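Local coordinates for flagellar protein FliT (Bordetella bronchiseptica, PDB 3H3M) that probably acts as a flagellar export chaperone of the FliT family, which in related bacteria escorts the filament-cap protein FliD, at residues R33-A38 and R92-P97; L21-D26 and E58-L63. All coordinates share one frame; numbering follows the deposited sequence.

Contact 1: residues R33-A38 and R92-P97; sequences RMLAAA and RDLALP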
ATOM      1  N   ARG A  33       7.278  -5.590   8.336  1.00  3.98           N
ATOM      2  CA  ARG A  33       7.922  -6.860   7.975  1.00  3.98           C
ATOM      3  C   ARG A  33       8.097  -6.945   6.463  1.00  3.34           C
ATOM      4  O   ARG A  33       9.154  -7.371   5.976  1.00  3.02           O
ATOM      5  CB  ARG A  33       7.112  -8.063   8.498  1.00  5.18           C
ATOM      6  CG  ARG A  33       7.493  -8.479   9.930  1.00  7.70           C
ATOM      7  CD  ARG A  33       6.583  -9.540  10.471  1.00 11.27           C
ATOM      8  NE  ARG A  33       5.413  -8.905  11.068  1.00 15.94           N
ATOM      9  CZ  ARG A  33       4.183  -9.431  11.172  1.00 18.25           C
ATOM     10  NH1 ARG A  33       3.906 -10.671  10.719  1.00 17.43           N
ATOM     11  NH2 ARG A  33       3.207  -8.687  11.744  1.00 17.60           N
HETATM   12  N   MSE A  34       7.107  -6.502   5.689  1.00  2.55           N
HETATM   13  CA  MSE A  34       7.274  -6.599   4.231  1.00  2.80           C
HETATM   14  C   MSE A  34       8.444  -5.754   3.803  1.00  2.00           C
HETATM   15  O   MSE A  34       9.244  -6.172   2.966  1.00  2.00           O
HETATM   16  CB  MSE A  34       6.071  -6.141   3.452  1.00  2.77           C
HETATM   17  CG  MSE A  34       4.873  -6.888   3.748  1.00  7.96           C
HETATM   18 SE   MSE A  34       3.518  -6.364   2.441  1.00 19.50          SE
HETATM   19  CE  MSE A  34       3.290  -4.452   2.949  1.00 14.22           C
ATOM     20  N   LEU A  35       8.510  -4.559   4.369  1.00  2.00           N
ATOM     21  CA  LEU A  35       9.649  -3.636   4.116  1.00  2.00           C
ATOM     22  C   LEU A  35      11.014  -4.257   4.437  1.00  2.00           C
ATOM     23  O   LEU A  35      11.915  -4.116   3.642  1.00  2.46           O
ATOM     24  CB  LEU A  35       9.500  -2.329   4.874  1.00  2.00           C
ATOM     25  CG  LEU A  35      10.473  -1.197   4.520  1.00  2.51           C
ATOM     26  CD1 LEU A  35      10.686  -1.068   3.003  1.00  4.08           C
ATOM     27  CD2 LEU A  35      10.008   0.145   5.138  1.00  2.00           C
ATOM     28  N   ALA A  36      11.145  -4.928   5.583  1.00  2.08           N
ATOM     29  CA  ALA A  36      12.380  -5.631   5.922  1.00  3.34           C
ATOM     30  C   ALA A  36      12.777  -6.717   4.886  1.00  3.65           C
ATOM     31  O   ALA A  36      13.923  -6.783   4.486  1.00  5.41           O
ATOM     32  CB  ALA A  36      12.311  -6.234   7.389  1.00  2.52           C
ATOM     33  N   ALA A  37      11.851  -7.568   4.477  1.00  3.16           N
ATOM     34  CA  ALA A  37      12.083  -8.494   3.373  1.00  2.61           C
ATOM     35  C   ALA A  37      12.497  -7.817   2.055  1.00  2.46           C
ATOM     36  O   ALA A  37      13.413  -8.258   1.374  1.00  3.49           O
ATOM     37  CB  ALA A  37      10.804  -9.349   3.128  1.00  2.03           C
ATOM     38  N   ALA A  38      11.758  -6.813   1.642  1.00  2.00           N
ATOM     39  CA  ALA A  38      12.106  -6.036   0.444  1.00  2.00           C
ATOM     40  C   ALA A  38      13.533  -5.459   0.539  1.00  2.00           C
ATOM     41  O   ALA A  38      14.317  -5.501  -0.404  1.00  2.26           O
ATOM     42  CB  ALA A  38      11.110  -4.909   0.274  1.00  2.00           C
ATOM     43  N   ARG A  92       7.770  -0.820  -2.906  1.00  6.74           N
ATOM     44  CA  ARG A  92       7.751  -0.589  -4.321  1.00  7.05           C
ATOM     45  C   ARG A  92       9.052   0.087  -4.775  1.00  7.16           C
ATOM     46  O   ARG A  92       9.603  -0.226  -5.830  1.00  7.07           O
ATOM     47  CB  ARG A  92       6.585   0.326  -4.568  1.00  7.61           C
ATOM     48  CG  ARG A  92       6.102   0.478  -5.946  1.00  9.85           C
ATOM     49  CD  ARG A  92       4.616   0.790  -5.877  1.00 10.19           C
ATOM     50  NE  ARG A  92       4.430   2.063  -5.234  1.00 14.06           N
ATOM     51  CZ  ARG A  92       3.410   2.396  -4.435  1.00 18.07           C
ATOM     52  NH1 ARG A  92       2.438   1.514  -4.152  1.00 16.67           N
ATOM     53  NH2 ARG A  92       3.365   3.642  -3.934  1.00 16.74           N
ATOM     54  N   ASP A  93       9.539   1.030  -3.978  1.00  6.85           N
ATOM     55  CA  ASP A  93      10.696   1.832  -4.358  1.00  6.68           C
ATOM     56  C   ASP A  93      11.998   1.032  -4.210  1.00  6.38           C
ATOM     57  O   ASP A  93      13.048   1.488  -4.642  1.00  6.78           O
ATOM     58  CB  ASP A  93      10.791   3.099  -3.489  1.00  7.44           C
ATOM     59  CG  ASP A  93       9.908   4.266  -3.998  1.00  9.60           C
ATOM     60  OD1 ASP A  93       9.281   4.115  -5.067  1.00 15.92           O
ATOM     61  OD2 ASP A  93       9.841   5.323  -3.325  1.00  8.25           O
ATOM     62  N   LEU A  94      11.943  -0.125  -3.551  1.00  5.65           N
ATOM     63  CA  LEU A  94      13.115  -0.991  -3.447  1.00  5.32           C
ATOM     64  C   LEU A  94      13.145  -1.976  -4.597  1.00  4.57           C
ATOM     65  O   LEU A  94      14.194  -2.229  -5.176  1.00  3.95           O
ATOM     66  CB  LEU A  94      13.150  -1.716  -2.076  1.00  5.09           C
ATOM     67  CG  LEU A  94      13.514  -0.752  -0.955  1.00  4.42           C
ATOM     68  CD1 LEU A  94      13.255  -1.331   0.399  1.00  5.58           C
ATOM     69  CD2 LEU A  94      14.931  -0.367  -1.083  1.00  2.14           C
ATOM     70  N   ALA A  95      11.960  -2.465  -4.944  1.00  4.97           N
ATOM     71  CA  ALA A  95      11.781  -3.566  -5.882  1.00  5.64           C
ATOM     72  C   ALA A  95      11.763  -3.133  -7.335  1.00  5.80           C
ATOM     73  O   ALA A  95      12.386  -3.747  -8.214  1.00  6.39           O
ATOM     74  CB  ALA A  95      10.458  -4.345  -5.533  1.00  4.83           C
ATOM     75  N   LEU A  96      11.021  -2.085  -7.605  1.00  6.11           N
ATOM     76  CA  LEU A  96      10.710  -1.786  -8.985  1.00  6.89           C
ATOM     77  C   LEU A  96      11.927  -1.303  -9.771  1.00  7.12           C
ATOM     78  O   LEU A  96      12.019  -1.582 -10.991  1.00  7.44           O
ATOM     79  CB  LEU A  96       9.493  -0.828  -9.098  1.00  7.37           C
ATOM     80  CG  LEU A  96       8.076  -1.362  -8.713  1.00  7.02           C
ATOM     81  CD1 LEU A  96       7.013  -0.392  -9.153  1.00  5.48           C
ATOM     82  CD2 LEU A  96       7.809  -2.787  -9.259  1.00  5.25           C
ATOM     83  N   PRO A  97      12.876  -0.602  -9.117  1.00  6.85           N
ATOM     84  CA  PRO A  97      14.020  -0.214  -9.961  1.00  6.97           C
ATOM     85  C   PRO A  97      14.822  -1.440 -10.390  1.00  7.32           C
ATOM     86  O   PRO A  97      15.300  -1.511 -11.507  1.00  7.22           O
ATOM     87  CB  PRO A  97      14.814   0.723  -9.059  1.00  6.44           C
ATOM     88  CG  PRO A  97      13.833   1.207  -8.075  1.00  6.24           C
ATOM     89  CD  PRO A  97      12.946   0.054  -7.806  1.00  6.96           C
TER

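Contact 2: residues L21-D26 and E58-L63; sequences LEIYQD and ERLREL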
ATOM      1  N   LEU A  21      -8.640  -0.181  15.890  1.00 26.52           N
ATOM      2  CA  LEU A  21      -7.287   0.310  16.019  1.00 24.87           C
ATOM      3  C   LEU A  21      -6.312  -0.893  16.063  1.00 23.43           C
ATOM      4  O   LEU A  21      -5.181  -0.782  15.591  1.00 22.90           O
ATOM      5  CB  LEU A  21      -7.145   1.241  17.237  1.00 24.30           C
ATOM      6  N   GLU A  22      -6.754  -2.047  16.584  1.00 21.92           N
ATOM      7  CA  GLU A  22      -5.869  -3.221  16.729  1.00 20.54           C
ATOM      8  C   GLU A  22      -5.451  -3.725  15.368  1.00 19.28           C
ATOM      9  O   GLU A  22      -4.293  -4.104  15.186  1.00 19.50           O
ATOM     10  CB  GLU A  22      -6.519  -4.359  17.531  1.00 20.16           C
ATOM     11  N   ILE A  23      -6.391  -3.718  14.417  1.00 17.63           N
ATOM     12  CA  ILE A  23      -6.116  -4.202  13.053  1.00 16.19           C
ATOM     13  C   ILE A  23      -5.230  -3.243  12.244  1.00 14.46           C
ATOM     14  O   ILE A  23      -4.380  -3.696  11.490  1.00 14.53           O
ATOM     15  CB  ILE A  23      -7.425  -4.538  12.274  1.00 16.35           C
ATOM     16  CG1 ILE A  23      -8.222  -5.646  12.997  1.00 17.55           C
ATOM     17  CG2 ILE A  23      -7.124  -4.940  10.839  1.00 14.84           C
ATOM     18  CD1 ILE A  23      -7.426  -6.981  13.320  1.00 18.63           C
ATOM     19  N   TYR A  24      -5.411  -1.941  12.390  1.00 12.38           N
ATOM     20  CA  TYR A  24      -4.519  -1.029  11.727  1.00 11.80           C
ATOM     21  C   TYR A  24      -3.086  -1.232  12.219  1.00 10.99           C
ATOM     22  O   TYR A  24      -2.131  -1.155  11.457  1.00  9.25           O
ATOM     23  CB  TYR A  24      -4.929   0.419  11.941  1.00 11.91           C
ATOM     24  CG  TYR A  24      -6.081   0.886  11.071  1.00 12.92           C
ATOM     25  CD1 TYR A  24      -7.290   1.251  11.636  1.00 13.76           C
ATOM     26  CD2 TYR A  24      -5.960   0.969   9.687  1.00 13.88           C
ATOM     27  CE1 TYR A  24      -8.349   1.673  10.851  1.00 14.78           C
ATOM     28  CE2 TYR A  24      -7.025   1.390   8.895  1.00 14.21           C
ATOM     29  CZ  TYR A  24      -8.214   1.751   9.486  1.00 14.65           C
ATOM     30  OH  TYR A  24      -9.297   2.181   8.744  1.00 14.76           O
ATOM     31  N   GLN A  25      -2.944  -1.477  13.513  1.00 10.51           N
ATOM     32  CA  GLN A  25      -1.624  -1.701  14.094  1.00  9.91           C
ATOM     33  C   GLN A  25      -0.999  -2.937  13.453  1.00  8.19           C
ATOM     34  O   GLN A  25       0.121  -2.889  12.984  1.00  7.77           O
ATOM     35  CB  GLN A  25      -1.743  -1.841  15.618  1.00 10.40           C
ATOM     36  CG  GLN A  25      -0.434  -2.110  16.306  1.00 12.94           C
ATOM     37  CD  GLN A  25       0.463  -0.922  16.267  1.00 15.80           C
ATOM     38  OE1 GLN A  25       0.190   0.068  16.946  1.00 19.72           O
ATOM     39  NE2 GLN A  25       1.551  -0.998  15.487  1.00 17.98           N
ATOM     40  N   ASP A  26      -1.756  -4.025  13.399  1.00  7.15           N
ATOM     41  CA  ASP A  26      -1.278  -5.276  12.822  1.00  7.04           C
ATOM     42  C   ASP A  26      -0.868  -5.151  11.387  1.00  5.95           C
ATOM     43  O   ASP A  26       0.067  -5.833  10.975  1.00  6.18           O
ATOM     44  CB  ASP A  26      -2.325  -6.395  12.952  1.00  7.58           C
ATOM     45  CG  ASP A  26      -2.598  -6.775  14.397  1.00 10.38           C
ATOM     46  OD1 ASP A  26      -1.636  -6.857  15.192  1.00 14.00           O
ATOM     47  OD2 ASP A  26      -3.778  -6.960  14.756  1.00 14.23           O
ATOM     48  N   GLU A  58      -9.522  -7.956   5.121  1.00  5.35           N
ATOM     49  CA  GLU A  58     -10.868  -8.503   5.247  1.00  6.41           C
ATOM     50  C   GLU A  58     -11.419  -8.208   6.649  1.00  7.16           C
ATOM     51  O   GLU A  58     -12.563  -7.708   6.791  1.00  6.06           O
ATOM     52  CB  GLU A  58     -10.914 -10.021   4.951  1.00  7.06           C
ATOM     53  CG  GLU A  58     -10.595 -10.439   3.476  1.00  8.32           C
ATOM     54  N   ARG A  59     -10.605  -8.477   7.677  1.00  7.57           N
ATOM     55  CA  ARG A  59     -11.072  -8.329   9.064  1.00  8.58           C
ATOM     56  C   ARG A  59     -11.353  -6.873   9.348  1.00  8.47           C
ATOM     57  O   ARG A  59     -12.326  -6.538   9.996  1.00  8.91           O
ATOM     58  CB  ARG A  59     -10.049  -8.867  10.083  1.00  9.01           C
ATOM     59  CG  ARG A  59     -10.728  -9.534  11.317  1.00 10.67           C
ATOM     60  N   LEU A  60     -10.482  -6.018   8.839  1.00  8.74           N
ATOM     61  CA  LEU A  60     -10.679  -4.584   8.867  1.00  9.21           C
ATOM     62  C   LEU A  60     -12.009  -4.234   8.251  1.00  9.74           C
ATOM     63  O   LEU A  60     -12.723  -3.371   8.742  1.00  9.35           O
ATOM     64  CB  LEU A  60      -9.593  -3.873   8.048  1.00  9.09           C
ATOM     65  CG  LEU A  60      -9.141  -2.493   8.526  1.00  8.58           C
ATOM     66  CD1 LEU A  60      -8.544  -1.645   7.386  1.00  6.78           C
ATOM     67  CD2 LEU A  60     -10.278  -1.807   9.145  1.00  7.63           C
ATOM     68  N   ARG A  61     -12.316  -4.892   7.147  1.00 10.44           N
ATOM     69  CA  ARG A  61     -13.500  -4.571   6.394  1.00 11.74           C
ATOM     70  C   ARG A  61     -14.825  -4.928   7.119  1.00 13.29           C
ATOM     71  O   ARG A  61     -15.864  -4.294   6.898  1.00 13.12           O
ATOM     72  CB  ARG A  61     -13.389  -5.193   4.998  1.00 11.73           C
ATOM     73  CG  ARG A  61     -13.311  -4.123   3.943  1.00 11.51           C
ATOM     74  CD  ARG A  61     -12.268  -4.329   2.905  1.00 10.24           C
ATOM     75  NE  ARG A  61     -12.581  -5.265   1.830  1.00  9.70           N
ATOM     76  CZ  ARG A  61     -13.624  -5.252   1.009  1.00  9.52           C
ATOM     77  NH1 ARG A  61     -14.614  -4.387   1.124  1.00  9.29           N
ATOM     78  NH2 ARG A  61     -13.688  -6.194   0.072  1.00 11.58           N
ATOM     79  N   GLU A  62     -14.755  -5.889   8.035  1.00 15.32           N
ATOM     80  CA  GLU A  62     -15.902  -6.297   8.859  1.00 16.80           C
ATOM     81  C   GLU A  62     -16.210  -5.282   9.989  1.00 18.81           C
ATOM     82  O   GLU A  62     -17.370  -4.982  10.233  1.00 19.33           O
ATOM     83  CB  GLU A  62     -15.682  -7.726   9.377  1.00 16.07           C
ATOM     84  CG  GLU A  62     -15.019  -8.581   8.311  1.00 15.58           C
ATOM     85  CD  GLU A  62     -15.156 -10.081   8.476  1.00 15.27           C
ATOM     86  OE1 GLU A  62     -16.199 -10.631   8.041  1.00 14.56           O
ATOM     87  OE2 GLU A  62     -14.191 -10.713   8.980  1.00 12.01           O
ATOM     88  N   LEU A  63     -15.179  -4.738  10.638  1.00 21.64           N
ATOM     89  CA  LEU A  63     -15.325  -3.676  11.670  1.00 24.05           C
ATOM     90  C   LEU A  63     -15.658  -2.262  11.111  1.00 26.32           C
ATOM     91  O   LEU A  63     -16.292  -1.431  11.787  1.00 26.16           O
ATOM     92  CB  LEU A  63     -14.029  -3.566  12.512  1.00 24.24           C
ATOM     93  CG  LEU A  63     -13.701  -4.529  13.668  1.00 24.36           C
TER

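Contact 1: residues R33-A38 and R92-P97
Leu94 meets Leu35 and Ala38 in a purely apolar contact between helix 20-39 and helix 72-105. One methyl does all the touching on its side: Leu94 CD1 lies 3.7 Å from Leu35 CD1 and 4.2 Å from Ala38 CB, and it also comes within 4.1 Å of the backbone C of Ala38. The two leucine side chains are set roughly perpendicular to each other, meeting by one methyl each. Leu35 gets there through its torsions: with CG anti to the backbone N (chi1 -170°), its CD1 is carried nearer to the other helix than the direction of its CB alone would bring it. Leucine suits both places because its branched end can span the wider gap between Leu35 and Leu94. Ala38 points its CB toward Leu94, and being so small it lets the backbones come close, 6.5 Å between the CA atoms of Ala38 and Leu94. The chain is an all-helical bundle of three long helices, and this contact ties the C-terminal end of helix 20-39 to the second half of helix 72-105. Among polar interactions nearby, the backbone O of Leu94 accepts a hydrogen bond from Gln98 NE2. At the subunit interface, Arg92 NH1 forms a salt bridge with Asp88 OD1 of the second subunit.

Contact 2: residues L21-D26 and E58-L63
The Tyr24 ring meets Leu60 obliquely, its CE2 lying 3.7 Å from Leu60 CD1, while Leu80 and Leu81 of helix 72-105 in the same chain also touch the tyrosine. Here the first two helices of an antiparallel three-helix bundle come together, the start of helix 20-39 beside the end of helix 43-63. Tyrosine suits this buried place because its ring can pack among leucines while its hydroxyl still finds a polar partner: OH is hydrogen-bonded to Glu64 OE2, just beyond the end of helix 43-63. The Leu60 chain runs nearly square to the tyrosine side chain, and both leucine methyls lie near the phenol end, CD2 at 4.1 Å from Tyr24 OH. Phe78 of the second subunit packs on Leu60, and Leu81 of the second subunit on Tyr24. Ile23 supplies the remaining contact: it and Leu60 run alongside each other, pointing opposite ways. Its two branches are divided by its torsions: CG1 stands anti to the carbonyl carbon (chi1 -60°), whereas CG2 stands anti to the backbone N and is the branch that touches. That methyl, Ile23 CG2, rests 3.9 Å from both CB and CG of Leu60.

Overall arrangement
Both contacts use helix 20-39, but at different ends and against different partners: contact 1 joins it to helix 72-105, contact 2 to helix 43-63. Their centres are 23 Å apart, on opposite sides of the chain's centre. Contact 2 is the more buried and larger, 210 Å² against 122 Å², and combines a beta-branched isoleucine, a leucine and an aromatic ring. Contact 1 is only partly buried and wholly aliphatic, with two partly exposed leucines beside a buried alanine. Neither has a hydrogen bond between its segments. Both lie near the second subunit: a charged residue beside the touching side chains of contact 1 reaches it, whereas Tyr24 and Leu60 of contact 2 pack on it directly.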